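Putative uncharacterized protein (Ustilago maydis, PDB 4GNX) is a subunit of the replication protein A complex, which binds single-stranded DNA through OB-fold domains. Local coordinates at residues 42-47 and 86-91; 8-13 and 29-34. All blocks are in the same frame, centred on the assembly; numbering follows the deposited sequence.

Contact 1: residues 42-47 and 86-91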
loop_
_atom_site.group_PDB
_atom_site.type_symbol
_atom_site.label_atom_id
_atom_site.label_comp_id
_atom_site.label_asym_id
_atom_site.label_seq_id
_atom_site.Cartn_x
_atom_site.Cartn_y
_atom_site.Cartn_z
ATOM N N VAL B 42 -4.500 5.872 16.918
ATOM C CA VAL B 42 -5.210 7.138 16.801
ATOM C C VAL B 42 -6.444 7.024 17.665
ATOM O O VAL B 42 -7.070 5.977 17.716
ATOM C CB VAL B 42 -5.602 7.402 15.350
ATOM C CG1 VAL B 42 -6.503 8.616 15.255
ATOM C CG2 VAL B 42 -4.357 7.593 14.488
ATOM N N ALA B 43 -6.786 8.087 18.375
ATOM C CA ALA B 43 -7.831 8.013 19.392
ATOM C C ALA B 43 -8.288 9.413 19.740
ATOM O O ALA B 43 -7.660 10.398 19.320
ATOM C CB ALA B 43 -7.307 7.326 20.634
ATOM N N VAL B 44 -9.372 9.483 20.520
ATOM C CA VAL B 44 -9.936 10.747 20.967
ATOM C C VAL B 44 -9.693 10.958 22.458
ATOM O O VAL B 44 -9.950 10.064 23.285
ATOM C CB VAL B 44 -11.434 10.827 20.667
ATOM C CG1 VAL B 44 -12.000 12.190 21.063
ATOM C CG2 VAL B 44 -11.657 10.601 19.191
ATOM N N VAL B 45 -9.170 12.138 22.787
ATOM C CA VAL B 45 -8.904 12.515 24.142
ATOM C C VAL B 45 -10.247 12.784 24.783
ATOM O O VAL B 45 -11.067 13.536 24.247
ATOM C CB VAL B 45 -8.079 13.803 24.177
ATOM C CG1 VAL B 45 -7.617 14.108 25.601
ATOM C CG2 VAL B 45 -6.909 13.702 23.224
ATOM N N ARG B 46 -10.465 12.184 25.938
ATOM C CA ARG B 46 -11.712 12.345 26.651
ATOM C C ARG B 46 -11.550 13.020 28.005
ATOM O O ARG B 46 -12.486 13.653 28.497
ATOM C CB ARG B 46 -12.378 10.997 26.838
ATOM C CG ARG B 46 -12.954 10.446 25.564
ATOM C CD ARG B 46 -14.060 11.304 24.967
ATOM N NE ARG B 46 -14.605 10.646 23.784
ATOM C CZ ARG B 46 -15.292 11.251 22.824
ATOM N NH1 ARG B 46 -15.543 12.561 22.887
ATOM N NH2 ARG B 46 -15.730 10.531 21.797
ATOM N N ASN B 47 -10.375 12.846 28.613
ATOM C CA ASN B 47 -9.994 13.558 29.839
ATOM C C ASN B 47 -8.477 13.879 29.915
ATOM O O ASN B 47 -7.647 13.168 29.322
ATOM C CB ASN B 47 -10.468 12.793 31.074
ATOM C CG ASN B 47 -10.039 13.453 32.369
ATOM O OD1 ASN B 47 -9.210 12.909 33.106
ATOM N ND2 ASN B 47 -10.581 14.640 32.644
ATOM N N ARG B 86 -6.735 19.094 23.269
ATOM C CA ARG B 86 -7.868 19.288 24.151
ATOM C C ARG B 86 -8.820 18.108 24.067
ATOM O O ARG B 86 -8.641 17.214 23.246
ATOM C CB ARG B 86 -8.568 20.588 23.797
ATOM C CG ARG B 86 -7.856 21.777 24.416
ATOM C CD ARG B 86 -7.684 22.917 23.434
ATOM N NE ARG B 86 -8.726 23.934 23.588
ATOM C CZ ARG B 86 -9.855 23.972 22.879
ATOM N NH1 ARG B 86 -10.108 23.035 21.943
ATOM N NH2 ARG B 86 -10.728 24.957 23.107
ATOM N N ASN B 87 -9.816 18.087 24.940
ATOM C CA ASN B 87 -10.810 17.033 24.936
ATOM C C ASN B 87 -11.555 16.937 23.616
ATOM O O ASN B 87 -11.711 17.933 22.909
ATOM C CB ASN B 87 -11.792 17.249 26.074
ATOM C CG ASN B 87 -11.296 16.655 27.349
ATOM O OD1 ASN B 87 -10.366 15.846 27.328
ATOM N ND2 ASN B 87 -11.891 17.033 28.460
ATOM N N ASN B 88 -12.003 15.734 23.284
ATOM C CA ASN B 88 -12.848 15.545 22.125
ATOM C C ASN B 88 -12.121 15.838 20.790
ATOM O O ASN B 88 -12.709 16.348 19.829
ATOM C CB ASN B 88 -14.133 16.356 22.292
ATOM C CG ASN B 88 -15.221 15.931 21.334
ATOM O OD1 ASN B 88 -15.413 14.729 21.052
ATOM N ND2 ASN B 88 -15.954 16.921 20.821
ATOM N N VAL B 89 -10.843 15.455 20.747
ATOM C CA VAL B 89 -9.933 15.745 19.626
ATOM C C VAL B 89 -9.184 14.464 19.223
ATOM O O VAL B 89 -8.677 13.738 20.080
ATOM C CB VAL B 89 -8.915 16.865 20.028
ATOM C CG1 VAL B 89 -7.633 16.771 19.225
ATOM C CG2 VAL B 89 -9.524 18.257 19.908
ATOM N N TYR B 90 -9.109 14.176 17.929
ATOM C CA TYR B 90 -8.307 13.037 17.504
ATOM C C TYR B 90 -6.806 13.290 17.610
ATOM O O TYR B 90 -6.326 14.405 17.380
ATOM C CB TYR B 90 -8.687 12.576 16.115
ATOM C CG TYR B 90 -9.827 11.579 16.116
ATOM C CD1 TYR B 90 -11.122 11.985 15.856
ATOM C CD2 TYR B 90 -9.601 10.215 16.373
ATOM C CE1 TYR B 90 -12.157 11.076 15.843
ATOM C CE2 TYR B 90 -10.636 9.295 16.358
ATOM C CZ TYR B 90 -11.912 9.733 16.109
ATOM O OH TYR B 90 -12.970 8.855 16.111
ATOM N N VAL B 91 -6.071 12.251 17.991
ATOM C CA VAL B 91 -4.626 12.344 18.114
ATOM C C VAL B 91 -3.933 11.061 17.680
ATOM O O VAL B 91 -4.495 9.949 17.813
ATOM C CB VAL B 91 -4.193 12.599 19.551
ATOM C CG1 VAL B 91 -4.794 13.887 20.081
ATOM C CG2 VAL B 91 -4.586 11.412 20.409
#
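Strand residues 42-47 interlock with the loop and strand start of 86-91. On one face of the antiparallel pairing the branch CG2 of Val44, beside the backbone N and anti to the carbonyl carbon, rests over the centre of the Tyr90 ring. Val44 thus presents one methyl to the ring, while its other, CG1, lies 3.6 Å from Asn88 CA and also backs onto a face of the Arg46 guanidinium. Val42 CG1 adds a second bump at the ring, 3.7 Å from Tyr90 CD2. Val45 points at the other segment and its CG2 meets Val91 CG1 at 3.8 Å, the two side chains crossing at about a right angle.

Backbone bonds set this register. Ala43 and Val91 form a hydrogen-bonded pair, with Val91 N 2.8 Å from Ala43 O, nearly along the C=O axis. Farther on, Val45 N donates to Val89 O, and Asn88 N reaches Val45 O at 2.6 Å. Arg46, bent at chi2, lies alongside Asn88; Arg46 NH1 gives Asn88 OD1 a weak hydrogen bond, while Arg46 NE forms a salt bridge with Glu60.

Asn88 ND2 and Tyr90 OH hydrogen-bond to Ile79 O and Glu62 OE1, respectively, of a neighbouring subunit. This pairing within the OB fold thus joins valine packing to two polar groups that link it to that subunit.

Contact 2: residues 8-13 and 29-34; sequences TLRPVT and FILDGA
Hydrogen bonds from one arginine join residues 8-13 to the turn in 29-34. Arg10 reaches from strand 9-11, which pairs in parallel with strand 38-50, to the hairpin of strands 30-31 and 34-35. Its chain leaves with CG anti to the carbonyl carbon and bends at chi3 (45°), bringing the guanidinium end-on to the turn. NH1 and NH2 both grip Leu31 O, each 3.2 Å from that oxygen, which lies close to the guanidinium plane. The two bonds differ at the acceptor: NH1 sits on a lone pair in the carbonyl plane, whereas NH2 stands well above it. NH1 adds a weak bond to Ala34 O at 3.1 Å and another hydrogen bond to Glu35 O.

Within the turn, Leu31 N donates to Ala34 O and Ala34 N to Leu31 O. This closes a type I' turn through Asp32 and Gly33, so Leu31 O receives three donors.

The apolar contact is Leu31 CD2 against Val12 CG1, 4.0 Å apart. Against the guanidinium the contacts are van der Waals: Leu31 CD2 lies 3.4 Å from Arg10 NH2, and Ala34 CB borders NH1.

As for charge, Asp32 OD2 is 4.3 Å from Arg10 NH2, beyond salt-bridge range, and its position is less certain. A buried arginine is therefore held chiefly by backbone carbonyls, whose clustered dipoles, probably helped by the nearby carboxylate, would favour its positive charge.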
loop_
_atom_site.group_PDB
_atom_site.type_symbol
_atom_site.label_atom_id
_atom_site.label_comp_id
_atom_site.label_asym_id
_atom_site.label_seq_id
_atom_site.Cartn_x
_atom_site.Cartn_y
_atom_site.Cartn_z
ATOM N N THR B 8 10.231 -3.025 16.510
ATOM C CA THR B 8 9.239 -2.589 15.545
ATOM C C THR B 8 8.288 -1.561 16.102
ATOM O O THR B 8 8.281 -1.314 17.303
ATOM C CB THR B 8 8.364 -3.778 15.084
ATOM O OG1 THR B 8 7.653 -4.329 16.209
ATOM C CG2 THR B 8 9.205 -4.869 14.387
ATOM N N LEU B 9 7.467 -0.991 15.215
ATOM C CA LEU B 9 6.464 -0.008 15.559
ATOM C C LEU B 9 5.121 -0.465 15.009
ATOM O O LEU B 9 4.803 -0.258 13.837
ATOM C CB LEU B 9 6.825 1.372 14.997
ATOM C CG LEU B 9 5.725 2.432 15.157
ATOM C CD1 LEU B 9 5.580 2.811 16.621
ATOM C CD2 LEU B 9 5.949 3.651 14.265
ATOM N N ARG B 10 4.319 -1.051 15.885
ATOM C CA ARG B 10 3.114 -1.759 15.476
ATOM C C ARG B 10 1.836 -0.939 15.541
ATOM O O ARG B 10 1.473 -0.411 16.587
ATOM C CB ARG B 10 2.980 -3.060 16.267
ATOM C CG ARG B 10 4.214 -3.931 16.118
ATOM C CD ARG B 10 4.094 -5.231 16.896
ATOM N NE ARG B 10 2.786 -5.857 16.715
ATOM C CZ ARG B 10 2.422 -7.016 17.252
ATOM N NH1 ARG B 10 3.253 -7.703 18.022
ATOM N NH2 ARG B 10 1.197 -7.469 17.022
ATOM N N PRO B 11 1.148 -0.816 14.408
ATOM C CA PRO B 11 -0.121 -0.128 14.487
ATOM C C PRO B 11 -1.169 -1.077 15.144
ATOM O O PRO B 11 -1.282 -2.243 14.781
ATOM C CB PRO B 11 -0.430 0.152 13.015
ATOM C CG PRO B 11 0.160 -1.037 12.285
ATOM C CD PRO B 11 1.388 -1.405 13.068
ATOM N N VAL B 12 -1.906 -0.566 16.118
ATOM C CA VAL B 12 -2.766 -1.390 16.935
ATOM C C VAL B 12 -3.975 -0.613 17.340
ATOM O O VAL B 12 -3.955 0.615 17.341
ATOM C CB VAL B 12 -2.085 -1.851 18.249
ATOM C CG1 VAL B 12 -0.972 -2.881 17.991
ATOM C CG2 VAL B 12 -1.585 -0.661 19.049
ATOM N N THR B 13 -5.032 -1.348 17.684
ATOM C CA THR B 13 -6.229 -0.751 18.276
ATOM C C THR B 13 -6.137 -0.908 19.773
ATOM O O THR B 13 -5.457 -1.796 20.284
ATOM C CB THR B 13 -7.501 -1.486 17.864
ATOM O OG1 THR B 13 -7.453 -2.828 18.407
ATOM C CG2 THR B 13 -7.672 -1.482 16.317
ATOM N N PHE B 29 5.186 -7.925 26.532
ATOM C CA PHE B 29 3.853 -8.267 26.047
ATOM C C PHE B 29 3.895 -8.983 24.715
ATOM O O PHE B 29 4.835 -8.824 23.934
ATOM C CB PHE B 29 3.009 -7.028 25.896
ATOM C CG PHE B 29 2.736 -6.341 27.183
ATOM C CD1 PHE B 29 3.713 -5.555 27.785
ATOM C CD2 PHE B 29 1.501 -6.475 27.797
ATOM C CE1 PHE B 29 3.471 -4.918 28.981
ATOM C CE2 PHE B 29 1.248 -5.833 28.999
ATOM C CZ PHE B 29 2.239 -5.056 29.591
ATOM N N ILE B 30 2.857 -9.770 24.458
ATOM C CA ILE B 30 2.788 -10.527 23.227
ATOM C C ILE B 30 1.451 -10.318 22.552
ATOM O O ILE B 30 0.422 -10.565 23.151
ATOM C CB ILE B 30 3.060 -12.019 23.476
ATOM C CG1 ILE B 30 4.518 -12.189 23.879
ATOM C CG2 ILE B 30 2.774 -12.841 22.227
ATOM C CD1 ILE B 30 4.841 -13.512 24.547
ATOM N N LEU B 31 1.477 -9.842 21.313
ATOM C CA LEU B 31 0.269 -9.739 20.524
ATOM C C LEU B 31 0.451 -10.502 19.227
ATOM O O LEU B 31 1.454 -10.328 18.531
ATOM C CB LEU B 31 -0.085 -8.283 20.252
ATOM C CG LEU B 31 -1.476 -8.073 19.649
ATOM C CD1 LEU B 31 -2.507 -8.015 20.757
ATOM C CD2 LEU B 31 -1.550 -6.802 18.823
ATOM N N ASP B 32 -0.531 -11.352 18.925
ATOM C CA ASP B 32 -0.513 -12.230 17.761
ATOM C C ASP B 32 0.813 -12.997 17.652
ATOM O O ASP B 32 1.401 -13.102 16.576
ATOM C CB ASP B 32 -0.819 -11.461 16.461
ATOM C CG ASP B 32 -2.143 -10.674 16.514
ATOM O OD1 ASP B 32 -3.060 -11.026 17.293
ATOM O OD2 ASP B 32 -2.272 -9.681 15.756
ATOM N N GLY B 33 1.283 -13.541 18.768
ATOM C CA GLY B 33 2.530 -14.308 18.770
ATOM C C GLY B 33 3.749 -13.490 18.356
ATOM O O GLY B 33 4.683 -14.010 17.733
ATOM N N ALA B 34 3.738 -12.203 18.695
ATOM C CA ALA B 34 4.869 -11.336 18.421
ATOM C C ALA B 34 5.040 -10.337 19.540
ATOM O O ALA B 34 4.058 -9.873 20.123
ATOM C CB ALA B 34 4.696 -10.636 17.090
#

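How the contacts relate
From the N terminus, strand 9-11 leads into helix 14-19, and contact 2 closes the loop when the chain returns to the small hairpin of strands 30-31 and 34-35. The chain then enters strand 38-50, where contact 1 opens; it closes where the chain approaches and enters strand 90-100, after the excursion through strands 54-60 and 65-71. The contacts follow in series, neither nested nor crossed, on opposite sides of the chain's centre with their own centres about 22 Å apart. Strand 38-50 links them: it pairs parallel with 9-11 and antiparallel with 90-100, so contact 2 fastens the hairpin to the sheet that contact 1 helps build.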